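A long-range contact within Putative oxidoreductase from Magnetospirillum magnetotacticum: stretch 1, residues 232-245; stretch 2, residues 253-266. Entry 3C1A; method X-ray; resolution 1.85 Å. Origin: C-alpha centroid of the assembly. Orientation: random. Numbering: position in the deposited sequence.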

# COMPACT_ATOMS: atom_id res chain seq x y z
N ARG A 232 1.36 12.00 8.37
CA ARG A 232 1.72 11.46 7.05
C ARG A 232 1.84 12.63 6.11
O ARG A 232 0.85 13.37 5.88
CB ARG A 232 0.64 10.51 6.54
CG ARG A 232 0.57 9.19 7.30
N ARG A 233 3.04 12.83 5.57
CA ARG A 233 3.20 13.91 4.61
C ARG A 233 4.23 13.56 3.59
O ARG A 233 5.14 12.77 3.88
CB ARG A 233 3.52 15.24 5.30
CG ARG A 233 4.60 15.18 6.32
CD ARG A 233 4.79 16.56 6.91
NE ARG A 233 5.87 16.61 7.89
CZ ARG A 233 6.38 17.74 8.37
NH1 ARG A 233 5.92 18.91 7.94
NH2 ARG A 233 7.36 17.69 9.27
N LEU A 234 4.10 14.11 2.40
CA LEU A 234 5.17 14.01 1.42
C LEU A 234 5.30 15.31 0.63
O LEU A 234 4.39 16.14 0.64
CB LEU A 234 4.99 12.80 0.50
CG LEU A 234 3.82 12.77 -0.49
CD1 LEU A 234 3.98 13.72 -1.73
CD2 LEU A 234 3.68 11.31 -0.92
N ALA A 235 6.46 15.51 0.01
CA ALA A 235 6.68 16.72 -0.77
C ALA A 235 7.47 16.32 -1.98
O ALA A 235 8.37 15.52 -1.84
CB ALA A 235 7.45 17.74 0.06
N VAL A 236 7.14 16.84 -3.16
CA VAL A 236 7.93 16.58 -4.37
C VAL A 236 8.51 17.93 -4.82
O VAL A 236 7.78 18.85 -5.13
CB VAL A 236 7.11 15.90 -5.53
CG1 VAL A 236 8.01 15.68 -6.76
CG2 VAL A 236 6.58 14.54 -5.06
N PHE A 237 9.83 18.04 -4.79
CA PHE A 237 10.49 19.32 -5.05
C PHE A 237 10.92 19.33 -6.50
O PHE A 237 11.65 18.45 -6.97
CB PHE A 237 11.72 19.53 -4.14
CG PHE A 237 11.41 19.49 -2.67
CD1 PHE A 237 11.08 20.65 -1.97
CD2 PHE A 237 11.48 18.29 -1.97
CE1 PHE A 237 10.80 20.61 -0.63
CE2 PHE A 237 11.20 18.25 -0.61
CZ PHE A 237 10.84 19.40 0.05
N GLY A 238 10.50 20.34 -7.23
CA GLY A 238 10.97 20.49 -8.61
C GLY A 238 11.63 21.82 -8.83
O GLY A 238 11.71 22.67 -7.93
N GLU A 239 12.07 22.04 -10.07
CA GLU A 239 12.75 23.29 -10.43
C GLU A 239 11.86 24.54 -10.30
O GLU A 239 12.36 25.65 -10.11
CB GLU A 239 13.23 23.24 -11.87
CG GLU A 239 14.32 22.28 -12.13
CD GLU A 239 14.78 22.34 -13.56
OE1 GLU A 239 14.05 22.90 -14.40
OE2 GLU A 239 15.89 21.80 -13.82
N ALA A 240 10.56 24.36 -10.46
CA ALA A 240 9.62 25.48 -10.59
C ALA A 240 8.55 25.55 -9.53
O ALA A 240 7.82 26.52 -9.49
CB ALA A 240 8.98 25.44 -11.99
N GLY A 241 8.49 24.56 -8.64
CA GLY A 241 7.46 24.46 -7.60
C GLY A 241 7.70 23.23 -6.75
O GLY A 241 8.62 22.49 -6.98
N THR A 242 6.90 23.08 -5.71
CA THR A 242 7.00 21.96 -4.77
C THR A 242 5.56 21.50 -4.55
O THR A 242 4.69 22.33 -4.30
CB THR A 242 7.62 22.42 -3.43
OG1 THR A 242 8.92 23.01 -3.67
CG2 THR A 242 7.75 21.23 -2.46
N LEU A 243 5.30 20.20 -4.69
CA LEU A 243 3.97 19.64 -4.39
C LEU A 243 4.05 18.90 -3.09
O LEU A 243 4.96 18.09 -2.89
CB LEU A 243 3.53 18.70 -5.50
CG LEU A 243 3.17 19.43 -6.79
CD1 LEU A 243 3.18 18.53 -7.99
CD2 LEU A 243 1.80 20.11 -6.58
N VAL A 244 3.14 19.22 -2.18
CA VAL A 244 3.06 18.62 -0.85
C VAL A 244 1.68 17.96 -0.58
O VAL A 244 0.64 18.53 -0.84
CB VAL A 244 3.37 19.64 0.29
CG1 VAL A 244 3.22 19.00 1.69
CG2 VAL A 244 4.75 20.27 0.14
N MSE A 245 1.69 16.74 -0.05
CA MSE A 245 0.47 16.15 0.50
C MSE A 245 0.67 15.98 1.98
O MSE A 245 1.60 15.30 2.37
CB MSE A 245 0.23 14.79 -0.12
CG MSE A 245 -0.46 14.85 -1.41
SE MSE A 245 -0.37 13.20 -2.35
CE MSE A 245 -0.88 11.94 -1.01
N LEU A 253 -3.75 18.60 -1.16
CA LEU A 253 -2.68 18.81 -2.13
C LEU A 253 -2.42 20.32 -2.31
O LEU A 253 -3.32 21.05 -2.70
CB LEU A 253 -3.05 18.21 -3.49
CG LEU A 253 -2.00 18.20 -4.60
CD1 LEU A 253 -0.69 17.58 -4.14
CD2 LEU A 253 -2.49 17.49 -5.85
N THR A 254 -1.19 20.75 -2.04
CA THR A 254 -0.85 22.18 -2.13
C THR A 254 0.36 22.41 -3.04
O THR A 254 1.34 21.63 -3.02
CB THR A 254 -0.55 22.79 -0.74
OG1 THR A 254 0.44 22.00 -0.07
CG2 THR A 254 -1.76 22.79 0.11
N LEU A 255 0.26 23.48 -3.84
CA LEU A 255 1.38 23.98 -4.64
C LEU A 255 2.12 25.10 -3.92
O LEU A 255 1.52 26.06 -3.42
CB LEU A 255 0.91 24.45 -6.02
CG LEU A 255 2.04 24.87 -6.97
CD1 LEU A 255 3.00 23.73 -7.27
CD2 LEU A 255 1.43 25.40 -8.26
N HIS A 256 3.44 24.94 -3.85
CA HIS A 256 4.31 25.90 -3.16
C HIS A 256 5.42 26.35 -4.08
O HIS A 256 5.66 25.72 -5.10
CB HIS A 256 4.92 25.26 -1.93
CG HIS A 256 3.91 24.88 -0.91
ND1 HIS A 256 3.65 25.64 0.21
CD2 HIS A 256 3.07 23.82 -0.84
CE1 HIS A 256 2.71 25.06 0.93
NE2 HIS A 256 2.33 23.95 0.31
N PRO A 257 6.10 27.45 -3.74
CA PRO A 257 7.25 27.85 -4.56
C PRO A 257 8.36 26.83 -4.64
O PRO A 257 8.45 25.94 -3.81
CB PRO A 257 7.74 29.13 -3.89
CG PRO A 257 6.51 29.66 -3.16
CD PRO A 257 5.84 28.42 -2.66
N PRO A 258 9.25 26.99 -5.63
CA PRO A 258 10.43 26.15 -5.69
C PRO A 258 11.39 26.32 -4.50
O PRO A 258 11.41 27.35 -3.81
CB PRO A 258 11.09 26.57 -7.00
CG PRO A 258 10.61 27.97 -7.25
CD PRO A 258 9.21 28.00 -6.69
N GLN A 259 12.19 25.30 -4.26
CA GLN A 259 13.23 25.39 -3.25
C GLN A 259 14.52 24.84 -3.82
O GLN A 259 14.53 24.14 -4.84
CB GLN A 259 12.85 24.57 -2.04
CG GLN A 259 11.44 24.84 -1.56
CD GLN A 259 11.25 24.41 -0.15
OE1 GLN A 259 12.02 23.59 0.35
NE2 GLN A 259 10.24 24.97 0.53
N PRO A 260 15.63 25.21 -3.20
CA PRO A 260 16.81 24.36 -3.22
C PRO A 260 17.04 23.49 -1.94
O PRO A 260 17.68 22.46 -2.05
CB PRO A 260 17.94 25.36 -3.41
CG PRO A 260 17.30 26.77 -3.05
CD PRO A 260 15.91 26.52 -2.61
N ASP A 261 16.52 23.89 -0.78
CA ASP A 261 16.94 23.26 0.50
C ASP A 261 16.29 21.91 0.86
O ASP A 261 16.78 21.20 1.77
CB ASP A 261 16.79 24.22 1.68
CG ASP A 261 15.35 24.68 1.89
OD1 ASP A 261 14.41 23.89 1.68
OD2 ASP A 261 15.14 25.85 2.28
N GLY A 262 15.21 21.54 0.18
CA GLY A 262 14.53 20.29 0.51
C GLY A 262 13.81 20.27 1.85
O GLY A 262 13.41 19.21 2.30
N ASN A 263 13.63 21.43 2.46
CA ASN A 263 12.92 21.55 3.70
C ASN A 263 11.44 21.59 3.42
O ASN A 263 11.02 22.02 2.37
CB ASN A 263 13.28 22.87 4.41
CG ASN A 263 14.62 22.82 5.13
OD1 ASN A 263 15.16 21.75 5.44
ND2 ASN A 263 15.16 24.01 5.42
N TRP A 264 10.65 21.18 4.39
CA TRP A 264 9.21 21.27 4.28
C TRP A 264 8.78 22.71 4.07
O TRP A 264 9.11 23.58 4.87
CB TRP A 264 8.55 20.76 5.55
CG TRP A 264 8.74 19.34 5.81
CD1 TRP A 264 9.50 18.79 6.77
CD2 TRP A 264 8.13 18.25 5.10
NE1 TRP A 264 9.42 17.43 6.72
CE2 TRP A 264 8.57 17.07 5.71
CE3 TRP A 264 7.25 18.16 4.02
CZ2 TRP A 264 8.18 15.81 5.28
CZ3 TRP A 264 6.86 16.91 3.60
CH2 TRP A 264 7.34 15.75 4.22
N PRO A 265 8.04 22.96 2.99
CA PRO A 265 7.47 24.29 2.85
C PRO A 265 6.71 24.77 4.08
O PRO A 265 5.86 24.06 4.60
CB PRO A 265 6.54 24.13 1.66
CG PRO A 265 7.19 23.07 0.85
CD PRO A 265 7.71 22.11 1.84
N VAL A 266 7.04 25.98 4.51
CA VAL A 266 6.25 26.69 5.51
C VAL A 266 5.27 27.60 4.78
O VAL A 266 5.60 28.14 3.72
CB VAL A 266 7.14 27.55 6.44
CG1 VAL A 266 6.31 28.14 7.58
CG2 VAL A 266 8.30 26.72 6.99
O HOH W 1 11.22 22.76 -5.07

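What holds the two stretches edge to edge? Strand 242-245 runs antiparallel to strand 254-256, and the backbones are laced by four hydrogen bonds. Thr-242 and His-256 form one reciprocal pair, Thr-242 N to His-256 O at 3.0 Å and His-256 N to Thr-242 O at 2.9 Å. Val-244 and Thr-254 form the next, with Val-244 N to Thr-254 O and Thr-254 N to Val-244 O both at 3.1 Å and both nearly straight. Between these pairs the CA of Leu-243 comes within 3.6 Å of Thr-254 O, a CA-H...O contact that uses the same carbonyl. The other edge of strand 242-245 is already taken by strand 232-238 in a hairpin, so this part of stretch 2 extends an existing sheet.

How do the side chains fill the two faces of that sheet? On the face carrying Leu-243 and Leu-255, the leucine tips lean together, with Leu-243 CD2 3.9 Å from Leu-255 CD1. Leu-253 adds its own tip, its CD1 lying 4.3 Å from Leu-243 CD2 and 3.9 Å from Met-245 CG, the latter in a selenomethionine. The returning chain packs on the Thr-242 and Val-244 part of the other face: Pro-265 is the bump here, its CG 3.8 Å from both Thr-242 CG2 and Val-244 CG2, so the ring rests over the groove between these two methyls. On the same face, Thr-254 OG1 and His-256 NE2 share a 2.7 Å hydrogen bond that pairs the polar ends of these side chains.

Why does the chain fit so closely where the strand ends? Gly-241 has no side chain, and its CA approaches His-256 O to 3.3 Å and Pro-258 N to 3.7 Å; an ideal CB here would sit only 3.3 Å from Leu-255 CD1, which is tight. Pro-258 packs against the turn at Glu-239 and Ala-240, its CB 3.5 Å from Glu-239 O and its CD 3.5 Å from Ala-240 O. Thr-242 OG1 donates to Pro-257 O at 3.0 Å. A water fills the remaining gap: it donates to Gly-238 O at 2.9 Å and to Thr-242 OG1 at 2.7 Å, and accepts from Gln-259 N at 2.8 Å, tying the two stretches together.

Where do the large rings go? Phe-237 projects toward stretch 2 into a hollow lined by the backbone of Gly-262 and Asn-263 and by Pro-265, whose CD lies 4.2 Å from Phe-237 CE1. The CA of Gly-262 lies over one face, 3.9 Å from the centroid of the Phe-237 ring, while Asn-263 O meets the ring edge 3.3 Å from Phe-237 CE1. Trp-264 has the most area covered of any residue in the contact. Its CZ3 reaches Ala-235 CB at 3.7 Å, and Arg-233 lies flat across one face. Arg-233 CZ sits 3.5 Å above the centroid of the five-membered ring of Trp-264, a cation-pi contact with planes only 8° apart, and Arg-233 CD covers the six-membered ring.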